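STBB protein (Escherichia coli, PDB 2JD3) probably binds plasmid centromere DNA as a ribbon-helix-helix dimer and couples it to actin-like ParM filaments during plasmid segregation. Local coordinates at residues A[52-57]-A[79-84]. Residues are numbered along the deposited sequence; the frame is centred on the assembly and turned at random.
Sequences QLDPRL and SQTTGW
Thr81 lies over one face of the Arg56 guanidinium, its OG1 3.4 Å above the plane and displaced toward the rim, while the carboxylate of Asp54 meets the edge of the same group. There Asp54 OD1, on its syn side, takes a salt bridge from Arg56 NH1 at 2.8 Å, almost in the guanidinium plane but 33° out of the carboxylate plane. Arginine suits the place because its long chain, bent at chi2 and chi3, can fold back to the acid two residues earlier. Asp54 holds CG anti to its backbone N (chi1 -173°), and its short side chain accepts through OD2, an oxygen whose modelled place is less sure, from Arg56 N at 2.9 Å, a capping bond at the turn that leads into helix 56-64. Across the contact, the Thr81 hydroxyl gives a weak bond to the same Asp54 OD2, 3.1 Å away. Threonine serves two neighbours by its branches: OG1 faces the acid, whereas Thr81 CG2 lies 3.4 Å from Leu57 CG. Leu57 also touches Leu77 and Leu78, adding an apolar layer between helices 56-64 and 71-82. Leu53 rests on Leu78 and on Phe69 of the second subunit, beside the dimer interface. The contact thus joins the second helix of the ribbon-helix-helix unit, 33-53, to the helices that follow. An alanine in place of Asp54 would probably leave Arg56 without its salt-bridge mate, its backbone N without the cap, and the Thr81 hydroxyl without this acceptor. The chemistry implies a carboxylate that mainly braces its own turn, probably kept ionised by the adjoining positive charge, and reaches Thr81 by no more than a weak bond, beside the firmer apolar contact of Leu57.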
ATOM      1  N   GLN A  52      -6.908  -3.487  -5.312  1.00 40.12           N
ATOM      2  CA  GLN A  52      -7.849  -3.171  -6.386  1.00 40.22           C
ATOM      3  C   GLN A  52      -7.141  -2.871  -7.702  1.00 39.73           C
ATOM      4  O   GLN A  52      -7.712  -3.039  -8.779  1.00 39.92           O
ATOM      5  CB  GLN A  52      -8.725  -1.978  -5.985  1.00 40.30           C
ATOM      6  CG  GLN A  52      -9.339  -2.104  -4.597  1.00 42.39           C
ATOM      7  CD  GLN A  52     -10.212  -0.915  -4.222  1.00 45.98           C
ATOM      8  OE1 GLN A  52     -10.466  -0.663  -3.037  1.00 48.23           O
ATOM      9  NE2 GLN A  52     -10.683  -0.181  -5.230  1.00 45.76           N
ATOM     10  N   LEU A  53      -5.898  -2.422  -7.609  1.00 38.42           N
ATOM     11  CA  LEU A  53      -5.108  -2.107  -8.785  1.00 38.74           C
ATOM     12  C   LEU A  53      -4.719  -3.418  -9.454  1.00 40.07           C
ATOM     13  O   LEU A  53      -4.656  -3.521 -10.677  1.00 40.67           O
ATOM     14  CB  LEU A  53      -3.860  -1.346  -8.363  1.00 38.55           C
ATOM     15  CG  LEU A  53      -3.705   0.083  -8.866  1.00 39.69           C
ATOM     16  CD1 LEU A  53      -5.046   0.793  -8.879  1.00 39.64           C
ATOM     17  CD2 LEU A  53      -2.703   0.801  -7.977  1.00 38.70           C
ATOM     18  N   ASP A  54      -4.445  -4.410  -8.619  1.00 41.36           N
ATOM     19  CA  ASP A  54      -4.063  -5.747  -9.047  1.00 42.20           C
ATOM     20  C   ASP A  54      -3.908  -6.530  -7.761  1.00 42.36           C
ATOM     21  O   ASP A  54      -3.157  -6.136  -6.875  1.00 42.81           O
ATOM     22  CB  ASP A  54      -2.729  -5.735  -9.785  1.00 44.24           C
ATOM     23  CG  ASP A  54      -2.386  -7.091 -10.382  1.00 46.21           C
ATOM     24  OD1 ASP A  54      -2.678  -7.313 -11.577  1.00 44.98           O
ATOM     25  OD2 ASP A  54      -1.840  -7.939  -9.650  1.00 46.96           O
ATOM     26  N   PRO A  55      -4.617  -7.653  -7.636  1.00 42.56           N
ATOM     27  CA  PRO A  55      -4.511  -8.450  -6.411  1.00 41.05           C
ATOM     28  C   PRO A  55      -3.107  -8.936  -6.046  1.00 40.23           C
ATOM     29  O   PRO A  55      -2.808  -9.100  -4.869  1.00 41.67           O
ATOM     30  CB  PRO A  55      -5.494  -9.590  -6.658  1.00 40.50           C
ATOM     31  CG  PRO A  55      -5.477  -9.728  -8.172  1.00 41.31           C
ATOM     32  CD  PRO A  55      -5.507  -8.296  -8.616  1.00 41.64           C
ATOM     33  N   ARG A  56      -2.238  -9.150  -7.031  1.00 38.88           N
ATOM     34  CA  ARG A  56      -0.885  -9.619  -6.727  1.00 38.97           C
ATOM     35  C   ARG A  56      -0.039  -8.584  -5.982  1.00 41.02           C
ATOM     36  O   ARG A  56       0.866  -8.958  -5.222  1.00 41.88           O
ATOM     37  CB  ARG A  56      -0.121 -10.000  -8.001  1.00 37.87           C
ATOM     38  CG  ARG A  56      -0.721 -11.082  -8.838  1.00 35.51           C
ATOM     39  CD  ARG A  56      -1.013 -10.512 -10.205  1.00 37.68           C
ATOM     40  NE  ARG A  56       0.035 -10.757 -11.187  1.00 37.78           N
ATOM     41  CZ  ARG A  56       0.189 -10.040 -12.295  1.00 39.54           C
ATOM     42  NH1 ARG A  56      -0.629  -9.026 -12.556  1.00 38.68           N
ATOM     43  NH2 ARG A  56       1.153 -10.346 -13.152  1.00 42.32           N
ATOM     44  N   LEU A  57      -0.318  -7.297  -6.218  1.00 40.95           N
ATOM     45  CA  LEU A  57       0.437  -6.204  -5.608  1.00 40.08           C
ATOM     46  C   LEU A  57       0.642  -6.260  -4.101  1.00 40.95           C
ATOM     47  O   LEU A  57       1.776  -6.204  -3.637  1.00 41.21           O
ATOM     48  CB  LEU A  57      -0.176  -4.852  -5.966  1.00 40.16           C
ATOM     49  CG  LEU A  57       0.517  -4.027  -7.051  1.00 39.82           C
ATOM     50  CD1 LEU A  57      -0.139  -2.670  -7.116  1.00 38.08           C
ATOM     51  CD2 LEU A  57       2.002  -3.871  -6.749  1.00 38.07           C
ATOM     52  N   SER A  79       4.609  -1.460 -12.131  1.00 48.19           N
ATOM     53  CA  SER A  79       4.604  -1.564 -13.582  1.00 49.55           C
ATOM     54  C   SER A  79       4.588  -3.011 -14.039  1.00 50.10           C
ATOM     55  O   SER A  79       3.911  -3.353 -15.011  1.00 50.15           O
ATOM     56  CB  SER A  79       5.811  -0.835 -14.171  1.00 47.20           C
ATOM     57  OG  SER A  79       6.998  -1.372 -13.651  1.00 48.33           O
ATOM     58  N   GLN A  80       5.329  -3.862 -13.334  1.00 50.16           N
ATOM     59  CA  GLN A  80       5.378  -5.278 -13.678  1.00 49.96           C
ATOM     60  C   GLN A  80       4.022  -5.905 -13.440  1.00 48.90           C
ATOM     61  O   GLN A  80       3.747  -7.001 -13.892  1.00 50.95           O
ATOM     62  CB  GLN A  80       6.412  -6.003 -12.814  1.00 50.37           C
ATOM     63  CG  GLN A  80       7.846  -5.793 -13.247  1.00 54.81           C
ATOM     64  CD  GLN A  80       8.134  -6.412 -14.604  1.00 58.82           C
ATOM     65  OE1 GLN A  80       9.218  -6.235 -15.161  1.00 61.88           O
ATOM     66  NE2 GLN A  80       7.163  -7.150 -15.141  1.00 59.89           N
ATOM     67  N   THR A  81       3.155  -5.179 -12.763  1.00 48.56           N
ATOM     68  CA  THR A  81       1.864  -5.709 -12.398  1.00 46.83           C
ATOM     69  C   THR A  81       0.672  -4.908 -12.916  1.00 47.28           C
ATOM     70  O   THR A  81      -0.467  -5.341 -12.808  1.00 48.52           O
ATOM     71  CB  THR A  81       1.811  -5.771 -10.873  1.00 45.66           C
ATOM     72  OG1 THR A  81       0.995  -6.862 -10.461  1.00 50.47           O
ATOM     73  CG2 THR A  81       1.256  -4.481 -10.314  1.00 43.00           C
ATOM     74  N   THR A  82       0.936  -3.743 -13.487  1.00 47.95           N
ATOM     75  CA  THR A  82      -0.125  -2.869 -13.966  1.00 46.88           C
ATOM     76  C   THR A  82       0.088  -2.424 -15.401  1.00 48.26           C
ATOM     77  O   THR A  82      -0.866  -2.180 -16.138  1.00 47.40           O
ATOM     78  CB  THR A  82      -0.208  -1.629 -13.060  1.00 45.82           C
ATOM     79  OG1 THR A  82      -1.201  -1.847 -12.056  1.00 45.90           O
ATOM     80  CG2 THR A  82      -0.535  -0.392 -13.853  1.00 48.52           C
ATOM     81  N   GLY A  83       1.354  -2.313 -15.783  1.00 49.50           N
ATOM     82  CA  GLY A  83       1.692  -1.885 -17.119  1.00 50.47           C
ATOM     83  C   GLY A  83       2.171  -0.453 -17.099  1.00 52.64           C
ATOM     84  O   GLY A  83       2.570   0.080 -18.131  1.00 54.37           O
ATOM     85  N   TRP A  84       2.146   0.169 -15.922  1.00 53.85           N
ATOM     86  CA  TRP A  84       2.568   1.558 -15.783  1.00 54.44           C
ATOM     87  C   TRP A  84       4.003   1.792 -16.242  1.00 56.60           C
ATOM     88  O   TRP A  84       4.908   1.023 -15.930  1.00 54.10           O
ATOM     89  CB  TRP A  84       2.433   2.026 -14.331  1.00 53.07           C
ATOM     90  CG  TRP A  84       2.677   3.502 -14.178  1.00 50.38           C
ATOM     91  CD1 TRP A  84       1.758   4.502 -14.314  1.00 50.78           C
ATOM     92  CD2 TRP A  84       3.943   4.149 -13.982  1.00 48.27           C
ATOM     93  NE1 TRP A  84       2.373   5.730 -14.223  1.00 49.45           N
ATOM     94  CE2 TRP A  84       3.713   5.541 -14.021  1.00 47.05           C
ATOM     95  CE3 TRP A  84       5.248   3.688 -13.783  1.00 48.21           C
ATOM     96  CZ2 TRP A  84       4.739   6.472 -13.871  1.00 46.44           C
ATOM     97  CZ3 TRP A  84       6.272   4.621 -13.633  1.00 48.24           C
ATOM     98  CH2 TRP A  84       6.008   5.996 -13.678  1.00 46.39           C
TER